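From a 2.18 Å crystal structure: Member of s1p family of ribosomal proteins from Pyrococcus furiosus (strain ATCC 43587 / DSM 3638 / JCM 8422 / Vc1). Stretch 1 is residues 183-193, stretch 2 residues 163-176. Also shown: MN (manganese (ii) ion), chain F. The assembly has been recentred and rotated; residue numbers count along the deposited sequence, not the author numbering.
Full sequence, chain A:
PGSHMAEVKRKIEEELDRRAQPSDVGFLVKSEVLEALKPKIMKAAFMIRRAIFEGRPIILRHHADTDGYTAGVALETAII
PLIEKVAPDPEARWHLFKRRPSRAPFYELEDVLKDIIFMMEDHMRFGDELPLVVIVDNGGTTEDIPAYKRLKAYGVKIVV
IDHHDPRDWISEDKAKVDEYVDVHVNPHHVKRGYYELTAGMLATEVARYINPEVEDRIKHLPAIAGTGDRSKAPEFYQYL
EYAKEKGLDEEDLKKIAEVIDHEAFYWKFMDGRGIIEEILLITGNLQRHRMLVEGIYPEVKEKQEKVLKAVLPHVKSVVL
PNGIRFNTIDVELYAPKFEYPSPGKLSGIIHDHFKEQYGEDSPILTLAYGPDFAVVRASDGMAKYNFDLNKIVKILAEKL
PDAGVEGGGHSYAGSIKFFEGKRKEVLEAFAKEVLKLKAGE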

ATOM      1  N   VAL A 183      21.633  16.816 -18.230  1.00 30.26           N
ATOM      2  CA  VAL A 183      20.984  17.755 -19.144  1.00 29.89           C
ATOM      3  C   VAL A 183      19.582  18.069 -18.641  1.00 29.29           C
ATOM      4  O   VAL A 183      18.827  17.165 -18.247  1.00 28.68           O
ATOM      5  CB  VAL A 183      20.946  17.252 -20.600  1.00 30.66           C
ATOM      6  CG1 VAL A 183      20.086  16.010 -20.738  1.00 31.50           C
ATOM      7  CG2 VAL A 183      20.444  18.352 -21.534  1.00 30.94           C
ATOM      8  N   HIS A 184      19.262  19.362 -18.634  1.00 27.02           N
ATOM      9  CA  HIS A 184      17.989  19.854 -18.153  1.00 25.58           C
ATOM     10  C   HIS A 184      17.315  20.647 -19.278  1.00 26.83           C
ATOM     11  O   HIS A 184      17.778  21.725 -19.647  1.00 26.60           O
ATOM     12  CB  HIS A 184      18.227  20.697 -16.907  1.00 24.70           C
ATOM     13  CG  HIS A 184      16.977  21.120 -16.205  1.00 23.91           C
ATOM     14  ND1 HIS A 184      16.996  21.924 -15.089  1.00 24.17           N
ATOM     15  CD2 HIS A 184      15.673  20.889 -16.480  1.00 23.64           C
ATOM     16  CE1 HIS A 184      15.758  22.150 -14.688  1.00 24.22           C
ATOM     17  NE2 HIS A 184      14.936  21.540 -15.522  1.00 24.10           N
ATOM     18  N   VAL A 185      16.258  20.067 -19.853  1.00 26.84           N
ATOM     19  CA  VAL A 185      15.450  20.717 -20.882  1.00 26.65           C
ATOM     20  C   VAL A 185      14.276  21.389 -20.183  1.00 27.08           C
ATOM     21  O   VAL A 185      13.396  20.714 -19.630  1.00 26.78           O
ATOM     22  CB  VAL A 185      14.928  19.704 -21.917  1.00 26.93           C
ATOM     23  CG1 VAL A 185      14.033  20.390 -22.940  1.00 27.42           C
ATOM     24  CG2 VAL A 185      16.087  19.000 -22.614  1.00 26.92           C
ATOM     25  N   ASN A 186      14.279  22.717 -20.189  1.00 27.03           N
ATOM     26  CA  ASN A 186      13.276  23.506 -19.481  1.00 28.05           C
ATOM     27  C   ASN A 186      13.195  24.923 -20.087  1.00 29.04           C
ATOM     28  O   ASN A 186      14.211  25.629 -20.157  1.00 29.76           O
ATOM     29  CB  ASN A 186      13.619  23.556 -17.990  1.00 28.00           C
ATOM     30  CG  ASN A 186      12.526  24.187 -17.139  1.00 29.58           C
ATOM     31  OD1 ASN A 186      11.829  25.102 -17.568  1.00 29.84           O
ATOM     32  ND2 ASN A 186      12.387  23.702 -15.906  1.00 29.63           N
ATOM     33  N   PRO A 187      11.994  25.339 -20.531  1.00 29.28           N
ATOM     34  CA  PRO A 187      11.827  26.665 -21.143  1.00 30.21           C
ATOM     35  C   PRO A 187      12.250  27.842 -20.253  1.00 30.68           C
ATOM     36  O   PRO A 187      12.621  28.895 -20.769  1.00 29.20           O
ATOM     37  CB  PRO A 187      10.318  26.735 -21.426  1.00 30.39           C
ATOM     38  CG  PRO A 187       9.704  25.720 -20.507  1.00 30.52           C
ATOM     39  CD  PRO A 187      10.710  24.617 -20.458  1.00 29.95           C
ATOM     40  N   HIS A 188      12.188  27.663 -18.934  1.00 30.38           N
ATOM     41  CA  HIS A 188      12.557  28.720 -17.991  1.00 31.53           C
ATOM     42  C   HIS A 188      14.023  29.171 -18.109  1.00 32.71           C
ATOM     43  O   HIS A 188      14.353  30.254 -17.675  1.00 34.05           O
ATOM     44  CB  HIS A 188      12.286  28.273 -16.550  1.00 31.45           C
ATOM     45  CG  HIS A 188      10.833  28.198 -16.196  1.00 31.91           C
ATOM     46  ND1 HIS A 188      10.162  29.242 -15.595  1.00 32.32           N
ATOM     47  CD2 HIS A 188       9.926  27.199 -16.332  1.00 32.32           C
ATOM     48  CE1 HIS A 188       8.905  28.897 -15.385  1.00 31.97           C
ATOM     49  NE2 HIS A 188       8.734  27.662 -15.825  1.00 32.63           N
ATOM     50  N   HIS A 189      14.893  28.329 -18.658  1.00 34.84           N
ATOM     51  CA  HIS A 189      16.299  28.679 -18.853  1.00 36.98           C
ATOM     52  C   HIS A 189      16.474  29.746 -19.928  1.00 37.92           C
ATOM     53  O   HIS A 189      17.358  30.585 -19.826  1.00 35.75           O
ATOM     54  CB  HIS A 189      17.131  27.461 -19.263  1.00 38.30           C
ATOM     55  CG  HIS A 189      17.423  26.520 -18.139  1.00 40.32           C
ATOM     56  ND1 HIS A 189      16.786  25.310 -18.007  1.00 42.50           N
ATOM     57  CD2 HIS A 189      18.283  26.611 -17.097  1.00 40.51           C
ATOM     58  CE1 HIS A 189      17.239  24.693 -16.927  1.00 42.59           C
ATOM     59  NE2 HIS A 189      18.147  25.462 -16.358  1.00 39.47           N
ATOM     60  N   VAL A 190      15.647  29.682 -20.967  1.00 37.83           N
ATOM     61  CA  VAL A 190      15.770  30.590 -22.101  1.00 37.87           C
ATOM     62  C   VAL A 190      14.724  31.698 -22.085  1.00 36.59           C
ATOM     63  O   VAL A 190      14.856  32.666 -22.817  1.00 35.42           O
ATOM     64  CB  VAL A 190      15.715  29.824 -23.441  1.00 38.14           C
ATOM     65  CG1 VAL A 190      16.813  28.771 -23.473  1.00 37.69           C
ATOM     66  CG2 VAL A 190      14.346  29.191 -23.670  1.00 37.86           C
ATOM     67  N   LYS A 191      13.699  31.549 -21.254  1.00 37.56           N
ATOM     68  CA  LYS A 191      12.637  32.538 -21.120  1.00 38.56           C
ATOM     69  C   LYS A 191      11.948  32.328 -19.786  1.00 38.93           C
ATOM     70  O   LYS A 191      11.070  31.478 -19.661  1.00 40.38           O
ATOM     71  CB  LYS A 191      11.629  32.390 -22.267  1.00 40.50           C
ATOM     72  CG  LYS A 191      10.652  33.548 -22.415  1.00 42.10           C
ATOM     73  CD  LYS A 191       9.479  33.149 -23.302  1.00 45.60           C
ATOM     74  CE  LYS A 191       9.034  34.253 -24.246  1.00 47.71           C
ATOM     75  NZ  LYS A 191       8.717  35.508 -23.513  1.00 50.98           N
ATOM     76  N   ARG A 192      12.351  33.101 -18.783  1.00 40.42           N
ATOM     77  CA  ARG A 192      11.798  32.956 -17.441  1.00 40.66           C
ATOM     78  C   ARG A 192      10.287  33.081 -17.462  1.00 37.18           C
ATOM     79  O   ARG A 192       9.747  33.939 -18.140  1.00 35.83           O
ATOM     80  CB  ARG A 192      12.351  34.029 -16.504  1.00 42.71           C
ATOM     81  CG  ARG A 192      13.846  33.955 -16.260  1.00 46.05           C
ATOM     82  CD  ARG A 192      14.215  33.018 -15.119  1.00 47.58           C
ATOM     83  NE  ARG A 192      15.570  33.322 -14.664  1.00 48.20           N
ATOM     84  CZ  ARG A 192      16.685  32.992 -15.317  1.00 49.45           C
ATOM     85  NH1 ARG A 192      16.642  32.312 -16.466  1.00 47.74           N
ATOM     86  NH2 ARG A 192      17.864  33.338 -14.810  1.00 50.16           N
ATOM     87  N   GLY A 193       9.615  32.235 -16.692  1.00 34.29           N
ATOM     88  CA  GLY A 193       8.167  32.291 -16.562  1.00 32.62           C
ATOM     89  C   GLY A 193       7.381  31.581 -17.648  1.00 31.74           C
ATOM     90  O   GLY A 193       6.166  31.504 -17.555  1.00 34.78           O
TER
HETATM   91 MN    MN F 805       2.946  19.747 -16.718  1.00 42.69          MN
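Stretch 2, residues 163-176: HHDPRDWISEDKAK

Stretch 2 lies along stretch 1 as an irregular, mostly looped chain rather than as a paired strand. Its early residues follow the same order as their partners: the CA of N186 is 5.1 Å from the CA of H163, and the CA of H188 is 6.2 Å from the CA of D165. After the corner at I170 the chain comes back, bringing the CA of D173 to 4.9 Å from the CA of H189. Stretch 1 itself leaves its strand after V185 and coils through helical backbone angles at 187-189, so that successive side chains meet different parts of stretch 2.

N186 takes the t rotamer (chi1 -172°). Carrying both donor and acceptor, its amide works at both ends: ND2 donates to the carbonyl O of H164 at 2.8 Å, almost straight, while OD1 accepts from the backbone N of H188 at 2.9 Å and so pins the turn that follows.

H188, in the m rotamer, points toward stretch 2. Its NE2 reaches the O of H163 at 2.9 Å, near the ring plane, though the bent angle makes the bond weak. One face of the ring is covered by D165, whose CA sits 3.7 Å from the ring centroid, almost on the normal; a flat imidazole can thus bond at its edge and pack on its face. P166 adds nonpolar bulk, its CD 3.8 Å from CB of H188. D165 points its own CB away, and its t rotamer lets OD1 accept from the N of R167 at 2.9 Å.

H163 has chi1 at 65° (p), and the end of its side chain leads away from stretch 1, where NE2 binds the manganese at 2.4 Å. Its CB still touches P187, 3.9 Å from CG.

W169, an m rotamer pointing toward stretch 1, packs its edge and face against different residues. Its edge meets the face of H189 in an offset arrangement, with planes at 87° and CZ3 3.5 Å from CD2 of H189. Over its face lies R192: the guanidinium is nearly parallel to the indole, at 5°, and CZ is 3.5 Å from the centroid of the six-membered ring, a cation-pi contact. R192 starts sideways, but chi1 and chi2, both m, fold the chain so that its end comes nearer. There NH2 and NH1 donate to the O of E172 at 2.6 and 2.8 Å. Arginine suits this place because its planar, charged group can stack and donate within its own plane at once.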

ATOM      1  N   HIS A 163       8.999  21.810 -17.070  1.00 25.88           N
ATOM      2  CA  HIS A 163       8.628  23.204 -17.377  1.00 26.30           C
ATOM      3  C   HIS A 163       8.193  24.000 -16.146  1.00 27.05           C
ATOM      4  O   HIS A 163       7.578  25.069 -16.279  1.00 28.13           O
ATOM      5  CB  HIS A 163       7.533  23.244 -18.455  1.00 26.48           C
ATOM      6  CG  HIS A 163       6.241  22.634 -18.023  1.00 27.99           C
ATOM      7  ND1 HIS A 163       5.055  23.337 -18.003  1.00 29.09           N
ATOM      8  CD2 HIS A 163       5.950  21.393 -17.573  1.00 27.68           C
ATOM      9  CE1 HIS A 163       4.087  22.546 -17.573  1.00 28.46           C
ATOM     10  NE2 HIS A 163       4.607  21.363 -17.309  1.00 28.12           N
ATOM     11  N   HIS A 164       8.536  23.492 -14.961  1.00 27.09           N
ATOM     12  CA  HIS A 164       8.365  24.227 -13.713  1.00 27.85           C
ATOM     13  C   HIS A 164       9.593  25.080 -13.461  1.00 28.79           C
ATOM     14  O   HIS A 164      10.692  24.760 -13.928  1.00 29.04           O
ATOM     15  CB  HIS A 164       8.120  23.262 -12.549  1.00 27.18           C
ATOM     16  CG  HIS A 164       6.877  22.450 -12.718  1.00 27.52           C
ATOM     17  ND1 HIS A 164       6.841  21.296 -13.475  1.00 27.14           N
ATOM     18  CD2 HIS A 164       5.613  22.656 -12.280  1.00 26.73           C
ATOM     19  CE1 HIS A 164       5.609  20.818 -13.478  1.00 27.13           C
ATOM     20  NE2 HIS A 164       4.846  21.625 -12.762  1.00 27.26           N
ATOM     21  N   ASP A 165       9.394  26.162 -12.717  1.00 30.56           N
ATOM     22  CA  ASP A 165      10.454  27.123 -12.422  1.00 33.45           C
ATOM     23  C   ASP A 165      11.498  26.521 -11.470  1.00 33.15           C
ATOM     24  O   ASP A 165      11.164  26.145 -10.352  1.00 31.86           O
ATOM     25  CB  ASP A 165       9.838  28.392 -11.808  1.00 34.82           C
ATOM     26  CG  ASP A 165      10.871  29.487 -11.521  1.00 37.52           C
ATOM     27  OD1 ASP A 165      12.035  29.407 -11.981  1.00 35.80           O
ATOM     28  OD2 ASP A 165      10.501  30.442 -10.816  1.00 42.28           O
ATOM     29  N   PRO A 166      12.766  26.430 -11.910  1.00 35.36           N
ATOM     30  CA  PRO A 166      13.801  25.962 -10.979  1.00 38.58           C
ATOM     31  C   PRO A 166      14.006  26.884  -9.776  1.00 41.99           C
ATOM     32  O   PRO A 166      14.535  26.444  -8.764  1.00 44.12           O
ATOM     33  CB  PRO A 166      15.063  25.901 -11.847  1.00 37.27           C
ATOM     34  CG  PRO A 166      14.561  25.792 -13.253  1.00 36.55           C
ATOM     35  CD  PRO A 166      13.287  26.577 -13.280  1.00 35.66           C
ATOM     36  N   ARG A 167      13.598  28.148  -9.904  1.00 45.58           N
ATOM     37  CA  ARG A 167      13.618  29.139  -8.817  1.00 49.26           C
ATOM     38  C   ARG A 167      15.009  29.618  -8.387  1.00 49.69           C
ATOM     39  O   ARG A 167      15.287  30.810  -8.481  1.00 51.90           O
ATOM     40  CB  ARG A 167      12.834  28.663  -7.587  1.00 51.30           C
ATOM     41  CG  ARG A 167      11.325  28.729  -7.739  1.00 54.28           C
ATOM     42  CD  ARG A 167      10.645  28.552  -6.393  1.00 56.67           C
ATOM     43  NE  ARG A 167       9.193  28.610  -6.517  1.00 60.34           N
ATOM     44  N   ASP A 168      15.860  28.712  -7.899  1.00 47.64           N
ATOM     45  CA  ASP A 168      17.163  29.095  -7.335  1.00 45.57           C
ATOM     46  C   ASP A 168      18.209  29.258  -8.431  1.00 44.73           C
ATOM     47  O   ASP A 168      18.961  28.333  -8.735  1.00 46.43           O
ATOM     48  CB  ASP A 168      17.631  28.054  -6.308  1.00 47.40           C
ATOM     49  CG  ASP A 168      16.753  28.012  -5.072  1.00 49.03           C
ATOM     50  OD1 ASP A 168      16.404  29.093  -4.562  1.00 54.48           O
ATOM     51  OD2 ASP A 168      16.412  26.908  -4.590  1.00 50.02           O
ATOM     52  N   TRP A 169      18.258  30.440  -9.029  1.00 43.52           N
ATOM     53  CA  TRP A 169      19.183  30.689 -10.132  1.00 44.03           C
ATOM     54  C   TRP A 169      20.571  31.048  -9.613  1.00 44.94           C
ATOM     55  O   TRP A 169      20.703  31.829  -8.679  1.00 43.67           O
ATOM     56  CB  TRP A 169      18.628  31.781 -11.057  1.00 42.50           C
ATOM     57  CG  TRP A 169      17.352  31.339 -11.696  1.00 39.50           C
ATOM     58  CD1 TRP A 169      16.090  31.592 -11.258  1.00 39.42           C
ATOM     59  CD2 TRP A 169      17.219  30.508 -12.850  1.00 36.73           C
ATOM     60  NE1 TRP A 169      15.172  30.985 -12.081  1.00 38.78           N
ATOM     61  CE2 TRP A 169      15.842  30.316 -13.070  1.00 36.96           C
ATOM     62  CE3 TRP A 169      18.131  29.911 -13.722  1.00 37.61           C
ATOM     63  CZ2 TRP A 169      15.350  29.557 -14.136  1.00 36.10           C
ATOM     64  CZ3 TRP A 169      17.649  29.160 -14.778  1.00 37.86           C
ATOM     65  CH2 TRP A 169      16.263  28.988 -14.976  1.00 36.99           C
ATOM     66  N   ILE A 170      21.595  30.434 -10.198  1.00 48.57           N
ATOM     67  CA  ILE A 170      22.986  30.748  -9.859  1.00 52.71           C
ATOM     68  C   ILE A 170      23.643  31.606 -10.941  1.00 55.87           C
ATOM     69  O   ILE A 170      24.628  32.284 -10.675  1.00 59.43           O
ATOM     70  CB  ILE A 170      23.835  29.482  -9.578  1.00 53.82           C
ATOM     71  CG1 ILE A 170      23.794  28.499 -10.752  1.00 55.52           C
ATOM     72  CG2 ILE A 170      23.360  28.797  -8.301  1.00 52.74           C
ATOM     73  CD1 ILE A 170      24.699  27.301 -10.564  1.00 56.27           C
ATOM     74  N   SER A 171      23.104  31.565 -12.157  1.00 57.69           N
ATOM     75  CA  SER A 171      23.485  32.503 -13.207  1.00 58.85           C
ATOM     76  C   SER A 171      22.272  32.758 -14.104  1.00 61.92           C
ATOM     77  O   SER A 171      21.154  32.354 -13.768  1.00 62.15           O
ATOM     78  CB  SER A 171      24.675  31.967 -14.005  1.00 57.75           C
ATOM     79  OG  SER A 171      24.266  31.011 -14.960  1.00 59.97           O
ATOM     80  N   GLU A 172      22.488  33.439 -15.228  1.00 64.23           N
ATOM     81  CA  GLU A 172      21.392  33.811 -16.134  1.00 66.41           C
ATOM     82  C   GLU A 172      20.659  32.589 -16.691  1.00 63.24           C
ATOM     83  O   GLU A 172      19.429  32.580 -16.745  1.00 62.98           O
ATOM     84  CB  GLU A 172      21.890  34.721 -17.277  1.00 71.22           C
ATOM     85  CG  GLU A 172      22.969  34.118 -18.179  1.00 75.62           C
ATOM     86  CD  GLU A 172      23.543  35.111 -19.184  1.00 79.01           C
ATOM     87  OE1 GLU A 172      23.684  34.741 -20.371  1.00 78.97           O
ATOM     88  OE2 GLU A 172      23.858  36.257 -18.793  1.00 79.52           O
ATOM     89  N   ASP A 173      21.403  31.557 -17.081  1.00 59.33           N
ATOM     90  CA  ASP A 173      20.790  30.348 -17.637  1.00 59.41           C
ATOM     91  C   ASP A 173      21.191  29.065 -16.884  1.00 53.41           C
ATOM     92  O   ASP A 173      21.230  27.991 -17.470  1.00 51.67           O
ATOM     93  CB  ASP A 173      21.113  30.233 -19.134  1.00 62.74           C
ATOM     94  CG  ASP A 173      22.600  30.234 -19.416  1.00 65.44           C
ATOM     95  OD1 ASP A 173      23.393  30.233 -18.450  1.00 67.50           O
ATOM     96  OD2 ASP A 173      22.976  30.243 -20.606  1.00 70.22           O
ATOM     97  N   LYS A 174      21.474  29.186 -15.588  1.00 49.78           N
ATOM     98  CA  LYS A 174      21.802  28.025 -14.767  1.00 48.07           C
ATOM     99  C   LYS A 174      21.195  28.123 -13.371  1.00 44.43           C
ATOM    100  O   LYS A 174      21.312  29.153 -12.700  1.00 41.72           O
ATOM    101  CB  LYS A 174      23.315  27.834 -14.666  1.00 51.04           C
ATOM    102  CG  LYS A 174      23.697  26.440 -14.204  1.00 54.31           C
ATOM    103  CD  LYS A 174      25.191  26.171 -14.286  1.00 57.28           C
ATOM    104  CE  LYS A 174      25.477  24.697 -14.032  1.00 59.52           C
ATOM    105  NZ  LYS A 174      26.914  24.438 -13.746  1.00 62.42           N
ATOM    106  N   ALA A 175      20.538  27.043 -12.951  1.00 40.29           N
ATOM    107  CA  ALA A 175      19.937  26.961 -11.628  1.00 38.65           C
ATOM    108  C   ALA A 175      20.686  25.962 -10.767  1.00 36.11           C
ATOM    109  O   ALA A 175      21.463  25.153 -11.269  1.00 35.11           O
ATOM    110  CB  ALA A 175      18.479  26.555 -11.735  1.00 39.78           C
ATOM    111  N   LYS A 176      20.414  26.014  -9.471  1.00 35.23           N
ATOM    112  CA  LYS A 176      21.060  25.143  -8.496  1.00 36.79           C
ATOM    113  C   LYS A 176      20.918  23.661  -8.857  1.00 33.94           C
ATOM    114  O   LYS A 176      21.899  22.915  -8.824  1.00 30.78           O
ATOM    115  CB  LYS A 176      20.484  25.401  -7.105  1.00 40.95           C
ATOM    116  CG  LYS A 176      21.300  24.780  -5.987  1.00 47.48           C
ATOM    117  CD  LYS A 176      20.681  25.047  -4.624  1.00 53.06           C
ATOM    118  CE  LYS A 176      21.561  24.486  -3.512  1.00 56.27           C
ATOM    119  NZ  LYS A 176      20.797  24.307  -2.244  1.00 59.28           N
TER
HETATM  120  O   HOH W   1       1.620  18.374 -15.690  1.00 30.46           O
HETATM  121  O   HOH W   2       2.468  20.945 -14.904  1.00 34.42           O